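Local coordinates for adhesion G-protein coupled receptor G6 (Danio rerio, PDB 6V55) that probably signals in myelination and takes part in cell adhesion through a large multidomain extracellular region that also binds calcium, at residues Thr560-Ile565 with Leu601-Lys606; Ala586-Val591 with Asn673-Gly678; Gln592-Asp597 with Val610-Leu615; Gly622-Ala627 with Leu648-Leu653. All coordinates share one frame; numbering follows the deposited sequence.

Contact 1 (Thr560-Ile565 with Leu601-Lys606); sequences TVVTII and LTISSK
Three donors converge on the carbonyl oxygen of T560, although one of them is weak. I564 N supplies the ordinary helical bond to T560 O at 3.1 Å, T563 OG1 adds a side-chain bond to the same atom, and the backbone N of T563 contributes the weak third. This is the helix 555-568 of what is evidently a GAIN domain, where the helical part lies against the first strand of the beta part. T563 folds its hydroxyl back onto its own helix: chi1 of 66° puts OG1 in the crowded position between backbone N and carbonyl carbon, and the oxygen reaches T560 O from above the carbonyl plane, 36° out of it. A weak bond to S559 O gives the same hydroxyl a second partner. With OG1 turned there, the methyl CG2 stands anti to the carbonyl carbon and meets S605 CB at 3.8 Å. An alanine here would lack both branches, so it would probably loosen the packing on S605 and leave T560 O with one donor fewer.

One residue earlier, V562 points at the strand and carries most of the apolar contact. Its side chain crosses that of I603 obliquely, with V562 CB 3.9 Å from I603 CG2. Behind it, L590 of helix 573-593 packs on the valine. S605 also uses the crowded chi1 position, and its OG bonds mainly to L608 O, past the turn; on the helix side that oxygen meets V562 CG1 at 3.8 Å.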
loop_
_atom_site.group_PDB
_atom_site.type_symbol
_atom_site.label_atom_id
_atom_site.label_comp_id
_atom_site.label_asym_id
_atom_site.label_seq_id
_atom_site.Cartn_x
_atom_site.Cartn_y
_atom_site.Cartn_z
ATOM N N THR A 560 -10.641 -6.578 -28.914
ATOM C CA THR A 560 -9.377 -6.595 -28.193
ATOM C C THR A 560 -8.209 -6.313 -29.126
ATOM O O THR A 560 -7.272 -5.588 -28.754
ATOM C CB THR A 560 -9.201 -7.932 -27.485
ATOM O OG1 THR A 560 -10.464 -8.358 -26.963
ATOM C CG2 THR A 560 -8.270 -7.780 -26.353
ATOM N N VAL A 561 -8.274 -6.837 -30.353
ATOM C CA VAL A 561 -7.163 -6.679 -31.283
ATOM C C VAL A 561 -7.077 -5.236 -31.775
ATOM O O VAL A 561 -5.972 -4.701 -31.904
ATOM C CB VAL A 561 -7.301 -7.729 -32.413
ATOM C CG1 VAL A 561 -6.344 -7.502 -33.581
ATOM C CG2 VAL A 561 -7.071 -9.101 -31.847
ATOM N N VAL A 562 -8.220 -4.536 -31.879
ATOM C CA VAL A 562 -8.213 -3.150 -32.359
ATOM C C VAL A 562 -7.645 -2.223 -31.285
ATOM O O VAL A 562 -7.019 -1.190 -31.597
ATOM C CB VAL A 562 -9.635 -2.791 -32.884
ATOM C CG1 VAL A 562 -10.005 -1.315 -32.810
ATOM C CG2 VAL A 562 -9.739 -3.227 -34.341
ATOM N N THR A 563 -7.700 -2.658 -30.024
ATOM C CA THR A 563 -7.139 -1.781 -29.027
ATOM C C THR A 563 -5.706 -2.120 -28.672
ATOM O O THR A 563 -5.061 -1.300 -28.007
ATOM C CB THR A 563 -8.030 -1.768 -27.795
ATOM O OG1 THR A 563 -8.021 -3.053 -27.166
ATOM C CG2 THR A 563 -9.448 -1.449 -28.217
ATOM N N ILE A 564 -5.198 -3.295 -29.064
ATOM C CA ILE A 564 -3.747 -3.461 -29.119
ATOM C C ILE A 564 -3.167 -2.460 -30.101
ATOM O O ILE A 564 -2.304 -1.660 -29.732
ATOM C CB ILE A 564 -3.361 -4.908 -29.471
ATOM C CG1 ILE A 564 -3.932 -5.805 -28.386
ATOM C CG2 ILE A 564 -1.876 -5.049 -29.487
ATOM C CD1 ILE A 564 -3.979 -7.293 -28.685
ATOM N N ILE A 565 -3.762 -2.375 -31.296
ATOM C CA ILE A 565 -3.256 -1.508 -32.367
ATOM C C ILE A 565 -3.504 -0.024 -32.062
ATOM O O ILE A 565 -2.664 0.827 -32.384
ATOM C CB ILE A 565 -3.880 -1.944 -33.712
ATOM C CG1 ILE A 565 -3.725 -3.464 -33.910
ATOM C CG2 ILE A 565 -3.239 -1.220 -34.875
ATOM C CD1 ILE A 565 -2.296 -3.964 -34.132
ATOM N N LEU A 601 -21.281 -3.851 -38.585
ATOM C CA LEU A 601 -20.601 -3.985 -37.298
ATOM C C LEU A 601 -19.478 -2.963 -37.221
ATOM O O LEU A 601 -18.662 -2.872 -38.134
ATOM C CB LEU A 601 -20.035 -5.397 -37.102
ATOM C CG LEU A 601 -19.148 -5.565 -35.856
ATOM C CD1 LEU A 601 -19.924 -5.292 -34.569
ATOM C CD2 LEU A 601 -18.481 -6.912 -35.756
ATOM N N THR A 602 -19.419 -2.212 -36.136
ATOM C CA THR A 602 -18.390 -1.204 -35.941
ATOM C C THR A 602 -17.583 -1.533 -34.689
ATOM O O THR A 602 -18.154 -1.887 -33.652
ATOM C CB THR A 602 -19.040 0.164 -35.826
ATOM O OG1 THR A 602 -20.012 0.323 -36.874
ATOM C CG2 THR A 602 -18.043 1.224 -35.959
ATOM N N ILE A 603 -16.253 -1.458 -34.784
ATOM C CA ILE A 603 -15.375 -1.695 -33.640
ATOM C C ILE A 603 -14.558 -0.439 -33.385
ATOM O O ILE A 603 -13.728 -0.056 -34.212
ATOM C CB ILE A 603 -14.449 -2.897 -33.846
ATOM C CG1 ILE A 603 -15.255 -4.179 -33.945
ATOM C CG2 ILE A 603 -13.555 -3.011 -32.669
ATOM C CD1 ILE A 603 -15.179 -4.724 -35.267
ATOM N N SER A 604 -14.781 0.193 -32.245
ATOM C CA SER A 604 -14.170 1.476 -31.957
ATOM C C SER A 604 -13.070 1.358 -30.912
ATOM O O SER A 604 -13.018 0.412 -30.115
ATOM C CB SER A 604 -15.213 2.484 -31.467
ATOM O OG SER A 604 -14.726 3.812 -31.569
ATOM N N SER A 605 -12.198 2.358 -30.924
ATOM C CA SER A 605 -11.174 2.551 -29.910
ATOM C C SER A 605 -10.844 4.036 -29.892
ATOM O O SER A 605 -11.491 4.826 -30.588
ATOM C CB SER A 605 -9.945 1.705 -30.215
ATOM O OG SER A 605 -9.404 2.135 -31.450
ATOM N N LYS A 606 -9.811 4.412 -29.125
ATOM C CA LYS A 606 -9.461 5.824 -28.993
ATOM C C LYS A 606 -8.883 6.392 -30.291
ATOM O O LYS A 606 -9.332 7.449 -30.744
ATOM C CB LYS A 606 -8.504 6.020 -27.813
ATOM C CG LYS A 606 -8.302 7.493 -27.388
ATOM C CD LYS A 606 -6.842 7.745 -26.920
ATOM C CE LYS A 606 -6.401 9.217 -27.038
ATOM N NZ LYS A 606 -5.651 9.518 -28.305
#

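Contact 2 (Ala586-Val591 with Asn673-Gly678); sequences AVDELV and NFMFFG
M675 is the side chain that bridges strand and helix here. Its CG stands anti to the carbonyl carbon and the next torsion is extended, so the chain runs out toward helix 573-593 before bending at chi3 (-133°). The sulfur then lies against a valine: V587 CG1 meets M675 SD at 3.7 Å, the two side chains sliding past each other in opposite directions. The terminal methyl turns to an acid, with M675 CE 3.5 Å from D588 OD2 and the two chains crossing at about a right angle. This is van der Waals contact with the carboxylate; OD1 is hydrogen-bonded to a polar side chain of the bound peptide.

One helical turn on, V591 packs beside N673, and its CG1 lies 3.6 Å from N673 CG. A water joins the same two residues through their polar atoms. It donates to V591 O at a short 2.4 Å and to N673 OD1 at 2.9 Å, so the amide oxygen is tied to the helix backbone. F677 is more distant, its CZ 4.5 Å from V587 CG1.

Around these groups lies a second shell. N673 ND2 bonds to S701 OG on the adjoining strand, which, with the water on OD1, probably fixes the rotation of the amide. V610 flanks M675, I565 backs V587 from helix 555-568, and F683 meets the ring of F677 edge-to-face. The axes of the short segments 586-591 and 673-677 pass 9.9 Å apart at 146°, an oblique antiparallel helix-on-sheet packing that fits the junction of helical and beta subdomains in a GAIN domain.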
loop_
_atom_site.group_PDB
_atom_site.type_symbol
_atom_site.label_atom_id
_atom_site.label_comp_id
_atom_site.label_asym_id
_atom_site.label_seq_id
_atom_site.Cartn_x
_atom_site.Cartn_y
_atom_site.Cartn_z
ATOM N N ALA A 586 -2.066 -6.679 -40.193
ATOM C CA ALA A 586 -2.907 -7.471 -39.286
ATOM C C ALA A 586 -4.297 -6.880 -39.087
ATOM O O ALA A 586 -5.266 -7.638 -38.939
ATOM C CB ALA A 586 -2.254 -7.613 -37.915
ATOM N N VAL A 587 -4.407 -5.548 -39.032
ATOM C CA VAL A 587 -5.713 -4.888 -39.006
ATOM C C VAL A 587 -6.473 -5.143 -40.310
ATOM O O VAL A 587 -7.693 -5.371 -40.295
ATOM C CB VAL A 587 -5.515 -3.388 -38.719
ATOM C CG1 VAL A 587 -6.751 -2.575 -38.969
ATOM C CG2 VAL A 587 -5.172 -3.223 -37.309
ATOM N N ASP A 588 -5.753 -5.178 -41.441
ATOM C CA ASP A 588 -6.373 -5.366 -42.754
ATOM C C ASP A 588 -6.985 -6.753 -42.892
ATOM O O ASP A 588 -8.097 -6.904 -43.415
ATOM C CB ASP A 588 -5.341 -5.159 -43.872
ATOM C CG ASP A 588 -4.963 -3.686 -44.097
ATOM O OD1 ASP A 588 -4.016 -3.463 -44.896
ATOM O OD2 ASP A 588 -5.572 -2.774 -43.468
ATOM N N GLU A 589 -6.301 -7.764 -42.378
ATOM C CA GLU A 589 -6.808 -9.121 -42.481
ATOM C C GLU A 589 -7.845 -9.434 -41.427
ATOM O O GLU A 589 -8.667 -10.324 -41.661
ATOM C CB GLU A 589 -5.671 -10.127 -42.374
ATOM C CG GLU A 589 -5.926 -11.381 -43.180
ATOM C CD GLU A 589 -5.334 -12.571 -42.513
ATOM O OE1 GLU A 589 -4.532 -12.349 -41.574
ATOM O OE2 GLU A 589 -5.653 -13.707 -42.936
ATOM N N LEU A 590 -7.797 -8.742 -40.275
ATOM C CA LEU A 590 -8.848 -8.846 -39.258
ATOM C C LEU A 590 -10.193 -8.429 -39.825
ATOM O O LEU A 590 -11.201 -9.114 -39.617
ATOM C CB LEU A 590 -8.486 -7.981 -38.050
ATOM C CG LEU A 590 -9.486 -7.741 -36.930
ATOM C CD1 LEU A 590 -9.234 -8.770 -35.883
ATOM C CD2 LEU A 590 -9.293 -6.377 -36.294
ATOM N N VAL A 591 -10.197 -7.366 -40.636
ATOM C CA VAL A 591 -11.409 -6.848 -41.249
ATOM C C VAL A 591 -11.919 -7.792 -42.344
ATOM O O VAL A 591 -13.136 -7.934 -42.540
ATOM C CB VAL A 591 -11.104 -5.408 -41.734
ATOM C CG1 VAL A 591 -12.217 -4.820 -42.522
ATOM C CG2 VAL A 591 -10.905 -4.519 -40.519
ATOM N N ASN A 673 -15.737 -2.407 -46.392
ATOM C CA ASN A 673 -14.863 -2.236 -45.244
ATOM C C ASN A 673 -14.534 -0.761 -45.076
ATOM O O ASN A 673 -14.399 -0.030 -46.055
ATOM C CB ASN A 673 -13.569 -3.026 -45.442
ATOM C CG ASN A 673 -13.827 -4.498 -45.729
ATOM O OD1 ASN A 673 -14.726 -5.089 -45.152
ATOM N ND2 ASN A 673 -13.051 -5.088 -46.638
ATOM N N PHE A 674 -14.375 -0.320 -43.839
ATOM C CA PHE A 674 -14.043 1.081 -43.616
ATOM C C PHE A 674 -13.178 1.145 -42.371
ATOM O O PHE A 674 -13.527 0.542 -41.357
ATOM C CB PHE A 674 -15.327 1.908 -43.459
ATOM C CG PHE A 674 -15.120 3.400 -43.409
ATOM C CD1 PHE A 674 -14.864 4.048 -42.195
ATOM C CD2 PHE A 674 -15.272 4.172 -44.550
ATOM C CE1 PHE A 674 -14.695 5.421 -42.128
ATOM C CE2 PHE A 674 -15.112 5.564 -44.492
ATOM C CZ PHE A 674 -14.833 6.183 -43.269
ATOM N N MET A 675 -12.050 1.854 -42.450
ATOM C CA MET A 675 -11.182 2.117 -41.300
ATOM C C MET A 675 -10.857 3.602 -41.240
ATOM O O MET A 675 -10.599 4.232 -42.272
ATOM C CB MET A 675 -9.862 1.333 -41.371
ATOM C CG MET A 675 -10.021 -0.132 -41.696
ATOM S SD MET A 675 -8.498 -1.036 -41.876
ATOM C CE MET A 675 -8.910 -1.885 -43.404
ATOM N N PHE A 676 -10.867 4.164 -40.036
ATOM C CA PHE A 676 -10.441 5.541 -39.818
ATOM C C PHE A 676 -9.288 5.517 -38.828
ATOM O O PHE A 676 -9.440 5.007 -37.711
ATOM C CB PHE A 676 -11.603 6.399 -39.304
ATOM C CG PHE A 676 -11.213 7.802 -38.932
ATOM C CD1 PHE A 676 -11.006 8.159 -37.593
ATOM C CD2 PHE A 676 -11.074 8.768 -39.914
ATOM C CE1 PHE A 676 -10.639 9.450 -37.254
ATOM C CE2 PHE A 676 -10.720 10.068 -39.588
ATOM C CZ PHE A 676 -10.492 10.410 -38.258
ATOM N N PHE A 677 -8.144 6.065 -39.227
ATOM C CA PHE A 677 -6.971 6.125 -38.360
ATOM C C PHE A 677 -6.871 7.535 -37.787
ATOM O O PHE A 677 -6.586 8.492 -38.511
ATOM C CB PHE A 677 -5.706 5.742 -39.122
ATOM C CG PHE A 677 -5.593 4.270 -39.418
ATOM C CD1 PHE A 677 -6.205 3.718 -40.543
ATOM C CD2 PHE A 677 -4.859 3.436 -38.575
ATOM C CE1 PHE A 677 -6.099 2.362 -40.820
ATOM C CE2 PHE A 677 -4.738 2.068 -38.851
ATOM C CZ PHE A 677 -5.358 1.540 -39.978
ATOM N N GLY A 678 -7.136 7.671 -36.490
ATOM C CA GLY A 678 -7.020 8.973 -35.860
ATOM C C GLY A 678 -5.596 9.458 -35.709
ATOM O O GLY A 678 -5.370 10.669 -35.644
HETATM O O HOH W 1 -14.831 -7.847 -44.251
#

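Contact 3 (Gln592-Asp597 with Val610-Leu615); sequences QKIEFD and VGVSAL
The segment that leads from helix 573-593 to strand 600-603, an edge of the sheet, folds its hydrophobic residues onto strand 608-614. I594 and F596 both land on V612. One methyl, CG2, sits in the crowded position between its backbone N and carbonyl carbon and rises over one face of the F596 ring, a CH-pi contact with CG2 3.9 Å from the ring centroid and 24° off the normal. It stands toward the rim on the CE1 side: V612 CG2 to F596 CE1 is 3.6 Å. The ring gets there because chi1 of 69° brings F596 CG into the crowded position as well. The CZ corner of the ring reaches on along the strand, with the backbone N of A614 near the ring plane at its edge, 4.2 Å from F596 CZ.

The other methyl of V612 takes the isoleucine. I594 CG2 and V612 CG1 are 3.9 Å apart, and the two branched chains cross obliquely. In what is probably a GAIN domain this would be the link from the helical to the beta subdomain, closed over the sheet it is about to enter. L601 of strand 600-603 touches both I594 and F596. R671, at the start of the neighbouring strand 671-677, packs on F596, and its NH2 bonds to I594 O.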
loop_
_atom_site.group_PDB
_atom_site.type_symbol
_atom_site.label_atom_id
_atom_site.label_comp_id
_atom_site.label_asym_id
_atom_site.label_seq_id
_atom_site.Cartn_x
_atom_site.Cartn_y
_atom_site.Cartn_z
ATOM N N GLN A 592 -11.020 -8.490 -43.034
ATOM C CA GLN A 592 -11.456 -9.469 -44.027
ATOM C C GLN A 592 -12.115 -10.682 -43.377
ATOM O O GLN A 592 -13.069 -11.235 -43.931
ATOM C CB GLN A 592 -10.267 -9.926 -44.871
ATOM C CG GLN A 592 -9.601 -8.816 -45.664
ATOM C CD GLN A 592 -10.483 -8.292 -46.776
ATOM O OE1 GLN A 592 -11.271 -9.045 -47.367
ATOM N NE2 GLN A 592 -10.368 -6.993 -47.065
ATOM N N LYS A 593 -11.672 -11.059 -42.182
ATOM C CA LYS A 593 -12.036 -12.328 -41.578
ATOM C C LYS A 593 -13.136 -12.215 -40.551
ATOM O O LYS A 593 -13.515 -13.242 -39.971
ATOM C CB LYS A 593 -10.827 -12.954 -40.879
ATOM C CG LYS A 593 -9.744 -13.418 -41.801
ATOM C CD LYS A 593 -9.313 -14.806 -41.471
ATOM C CE LYS A 593 -8.847 -14.899 -40.063
ATOM N NZ LYS A 593 -7.560 -15.621 -40.044
ATOM N N ILE A 594 -13.601 -11.011 -40.251
ATOM C CA ILE A 594 -14.496 -10.842 -39.113
ATOM C C ILE A 594 -15.876 -11.379 -39.477
ATOM O O ILE A 594 -16.358 -11.190 -40.603
ATOM C CB ILE A 594 -14.526 -9.374 -38.643
ATOM C CG1 ILE A 594 -15.465 -9.209 -37.484
ATOM C CG2 ILE A 594 -14.964 -8.393 -39.711
ATOM C CD1 ILE A 594 -15.074 -8.113 -36.689
ATOM N N GLU A 595 -16.443 -12.188 -38.581
ATOM C CA GLU A 595 -17.797 -12.695 -38.726
ATOM C C GLU A 595 -18.734 -11.796 -37.929
ATOM O O GLU A 595 -18.463 -11.504 -36.761
ATOM C CB GLU A 595 -17.879 -14.145 -38.246
ATOM C CG GLU A 595 -17.097 -15.152 -39.101
ATOM C CD GLU A 595 -16.324 -16.177 -38.263
ATOM O OE1 GLU A 595 -15.122 -16.404 -38.551
ATOM O OE2 GLU A 595 -16.910 -16.743 -37.306
ATOM N N PHE A 596 -19.814 -11.338 -38.559
ATOM C CA PHE A 596 -20.794 -10.500 -37.872
ATOM C C PHE A 596 -22.195 -10.860 -38.354
ATOM O O PHE A 596 -22.362 -11.539 -39.371
ATOM C CB PHE A 596 -20.492 -9.001 -38.057
ATOM C CG PHE A 596 -20.686 -8.483 -39.457
ATOM C CD1 PHE A 596 -19.717 -8.700 -40.450
ATOM C CD2 PHE A 596 -21.807 -7.713 -39.769
ATOM C CE1 PHE A 596 -19.886 -8.205 -41.740
ATOM C CE2 PHE A 596 -21.990 -7.202 -41.061
ATOM C CZ PHE A 596 -21.026 -7.444 -42.045
ATOM N N ASP A 597 -23.211 -10.411 -37.605
ATOM C CA ASP A 597 -24.580 -10.890 -37.810
ATOM C C ASP A 597 -25.541 -9.860 -38.363
ATOM O O ASP A 597 -26.363 -10.198 -39.225
ATOM C CB ASP A 597 -25.159 -11.455 -36.513
ATOM C CG ASP A 597 -24.679 -12.867 -36.261
ATOM O OD1 ASP A 597 -25.135 -13.790 -36.978
ATOM O OD2 ASP A 597 -23.813 -13.051 -35.380
ATOM N N VAL A 610 -12.877 0.639 -36.909
ATOM C CA VAL A 610 -13.004 -0.151 -38.131
ATOM C C VAL A 610 -14.443 -0.630 -38.217
ATOM O O VAL A 610 -15.125 -0.820 -37.203
ATOM C CB VAL A 610 -12.008 -1.345 -38.245
ATOM C CG1 VAL A 610 -10.550 -0.886 -38.059
ATOM C CG2 VAL A 610 -12.338 -2.513 -37.316
ATOM N N GLY A 611 -14.922 -0.766 -39.440
ATOM C CA GLY A 611 -16.315 -1.117 -39.652
ATOM C C GLY A 611 -16.462 -1.988 -40.871
ATOM O O GLY A 611 -15.703 -1.874 -41.839
ATOM N N VAL A 612 -17.426 -2.891 -40.808
ATOM C CA VAL A 612 -17.822 -3.697 -41.947
ATOM C C VAL A 612 -19.314 -3.495 -42.101
ATOM O O VAL A 612 -20.018 -3.255 -41.114
ATOM C CB VAL A 612 -17.487 -5.185 -41.763
ATOM C CG1 VAL A 612 -16.036 -5.419 -42.053
ATOM C CG2 VAL A 612 -17.777 -5.608 -40.341
ATOM N N SER A 613 -19.785 -3.534 -43.348
ATOM C CA SER A 613 -21.210 -3.546 -43.653
ATOM C C SER A 613 -21.425 -4.384 -44.902
ATOM O O SER A 613 -20.541 -4.475 -45.761
ATOM C CB SER A 613 -21.778 -2.145 -43.875
ATOM O OG SER A 613 -21.406 -1.640 -45.143
ATOM N N ALA A 614 -22.616 -4.968 -45.008
ATOM C CA ALA A 614 -22.902 -5.909 -46.080
ATOM C C ALA A 614 -23.248 -5.177 -47.379
ATOM O O ALA A 614 -23.942 -4.155 -47.367
ATOM C CB ALA A 614 -24.043 -6.833 -45.658
ATOM N N LEU A 615 -22.752 -5.707 -48.502
ATOM C CA LEU A 615 -22.965 -5.135 -49.831
ATOM C C LEU A 615 -23.759 -6.131 -50.665
ATOM O O LEU A 615 -23.297 -7.254 -50.905
ATOM C CB LEU A 615 -21.640 -4.800 -50.538
ATOM C CG LEU A 615 -21.514 -3.876 -51.785
ATOM C CD1 LEU A 615 -20.076 -3.491 -52.057
ATOM C CD2 LEU A 615 -22.013 -4.445 -53.116
#

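Contact 4 (Gly622-Ala627 with Leu648-Leu653); sequences GSTLSA and LAVVTL
T624 and T652 lie side by side and point the same way from one face of the sheet, each with OG1 anti to the carbonyl carbon (chi1 -67° in both). Their hydroxyls meet at 3.4 Å, T624 OG1 to T652 OG1, a weak hydrogen bond in which either may donate. T624 CG2 leans the other way along the strand, crosses V650 obliquely and comes within 4.0 Å of V650 CG1. An alanine here would remove OG1 and CG2 together, and would probably cost the hydroxyl pairing as well as the methyl packing on V650. S626 shares this face; its OG is held by A644 N.

L625 and L653 occupy the opposite face and cross obliquely, L625 CD1 to L653 CD1 being 4.0 Å. With them A627 and A649 turn inward, close to F674 and V698 of the other sheet. The backbone holds all this in antiparallel register. L625 and V651 bond in both directions at 2.8 Å, N to O, with V651 N to L625 O nearly straight at 173°. G622 precedes the strand with backbone angles that call for glycine, since a CB would jam against the preceding carbonyl.

At the far end A627 N bonds to A649 O while A627 O takes L648 N at 2.9 Å. Two residues thus face one, a classic beta bulge, in one sheet of a beta sandwich like that of GAIN domains.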
loop_
_atom_site.group_PDB
_atom_site.type_symbol
_atom_site.label_atom_id
_atom_site.label_comp_id
_atom_site.label_asym_id
_atom_site.label_seq_id
_atom_site.Cartn_x
_atom_site.Cartn_y
_atom_site.Cartn_z
ATOM N N GLY A 622 -24.494 2.591 -55.460
ATOM C CA GLY A 622 -23.560 3.525 -54.864
ATOM C C GLY A 622 -23.689 3.546 -53.351
ATOM O O GLY A 622 -24.615 2.984 -52.765
ATOM N N SER A 623 -22.722 4.214 -52.714
ATOM C CA SER A 623 -22.635 4.217 -51.256
ATOM C C SER A 623 -21.823 5.424 -50.801
ATOM O O SER A 623 -20.869 5.825 -51.479
ATOM C CB SER A 623 -21.993 2.920 -50.731
ATOM O OG SER A 623 -22.389 2.626 -49.401
ATOM N N THR A 624 -22.207 5.999 -49.658
ATOM C CA THR A 624 -21.447 7.059 -49.001
ATOM C C THR A 624 -21.228 6.651 -47.557
ATOM O O THR A 624 -22.186 6.278 -46.875
ATOM C CB THR A 624 -22.169 8.410 -49.069
ATOM O OG1 THR A 624 -22.209 8.857 -50.430
ATOM C CG2 THR A 624 -21.453 9.473 -48.228
ATOM N N LEU A 625 -19.968 6.675 -47.106
ATOM C CA LEU A 625 -19.604 6.266 -45.757
ATOM C C LEU A 625 -18.768 7.371 -45.134
ATOM O O LEU A 625 -18.083 8.114 -45.845
ATOM C CB LEU A 625 -18.812 4.949 -45.734
ATOM C CG LEU A 625 -19.389 3.678 -46.355
ATOM C CD1 LEU A 625 -18.934 3.519 -47.801
ATOM C CD2 LEU A 625 -18.912 2.504 -45.553
ATOM N N SER A 626 -18.793 7.445 -43.801
ATOM C CA SER A 626 -18.376 8.653 -43.103
ATOM C C SER A 626 -17.859 8.331 -41.706
ATOM O O SER A 626 -18.440 7.516 -40.985
ATOM C CB SER A 626 -19.552 9.629 -43.009
ATOM O OG SER A 626 -19.128 10.949 -42.743
ATOM N N ALA A 627 -16.776 8.998 -41.320
ATOM C CA ALA A 627 -16.212 8.894 -39.983
ATOM C C ALA A 627 -16.377 10.213 -39.237
ATOM O O ALA A 627 -16.124 11.289 -39.791
ATOM C CB ALA A 627 -14.735 8.515 -40.050
ATOM N N LEU A 648 -14.756 13.823 -40.381
ATOM C CA LEU A 648 -13.304 13.833 -40.518
ATOM C C LEU A 648 -12.829 13.063 -41.741
ATOM O O LEU A 648 -11.752 13.371 -42.276
ATOM C CB LEU A 648 -12.653 13.242 -39.263
ATOM C CG LEU A 648 -13.202 13.763 -37.928
ATOM C CD1 LEU A 648 -12.542 13.035 -36.775
ATOM C CD2 LEU A 648 -12.997 15.268 -37.814
ATOM N N ALA A 649 -13.604 12.074 -42.190
ATOM C CA ALA A 649 -13.308 11.359 -43.425
ATOM C C ALA A 649 -14.615 10.926 -44.073
ATOM O O ALA A 649 -15.487 10.365 -43.399
ATOM C CB ALA A 649 -12.409 10.157 -43.162
ATOM N N VAL A 650 -14.778 11.236 -45.363
ATOM C CA VAL A 650 -15.922 10.792 -46.154
ATOM C C VAL A 650 -15.390 9.993 -47.333
ATOM O O VAL A 650 -14.454 10.434 -48.014
ATOM C CB VAL A 650 -16.781 11.963 -46.668
ATOM C CG1 VAL A 650 -18.110 11.457 -47.241
ATOM C CG2 VAL A 650 -17.030 12.996 -45.590
ATOM N N VAL A 651 -15.982 8.822 -47.573
ATOM C CA VAL A 651 -15.653 7.981 -48.717
ATOM C C VAL A 651 -16.941 7.733 -49.487
ATOM O O VAL A 651 -17.894 7.163 -48.943
ATOM C CB VAL A 651 -15.010 6.655 -48.289
ATOM C CG1 VAL A 651 -14.836 5.730 -49.490
ATOM C CG2 VAL A 651 -13.675 6.901 -47.597
ATOM N N THR A 652 -16.976 8.159 -50.742
ATOM C CA THR A 652 -18.133 7.972 -51.605
ATOM C C THR A 652 -17.763 7.023 -52.732
ATOM O O THR A 652 -16.849 7.311 -53.514
ATOM C CB THR A 652 -18.616 9.301 -52.175
ATOM O OG1 THR A 652 -19.135 10.104 -51.106
ATOM C CG2 THR A 652 -19.705 9.058 -53.210
ATOM N N LEU A 653 -18.459 5.902 -52.801
ATOM C CA LEU A 653 -18.222 4.931 -53.857
ATOM C C LEU A 653 -19.196 5.187 -55.003
ATOM O O LEU A 653 -20.406 5.283 -54.759
ATOM C CB LEU A 653 -18.388 3.509 -53.331
ATOM C CG LEU A 653 -17.741 3.219 -51.963
ATOM C CD1 LEU A 653 -18.160 1.870 -51.396
ATOM C CD2 LEU A 653 -16.230 3.304 -52.055
#

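All four contacts lie within the probable GAIN domain, on the same side of the chain's centre. Contacts 1, 2 and 3 crowd together, with centres about 9 to 13 Å apart, and dock helices 555-568 and 573-593 and the turn after them onto one antiparallel sheet, in which 600-603, 608-614 and 671-677 are neighbours. Contact 4 belongs to the second sheet, its centre about 15 Å from that of contact 2, where F674 and F676 reach across to A627, L648 and V651. Along the chain, contacts 3 and 4 fall in succession between the two segments of contact 2, whereas contact 1 interleaves with contacts 2 and 3. Helices, first sheet and second sheet thus pack as successive layers.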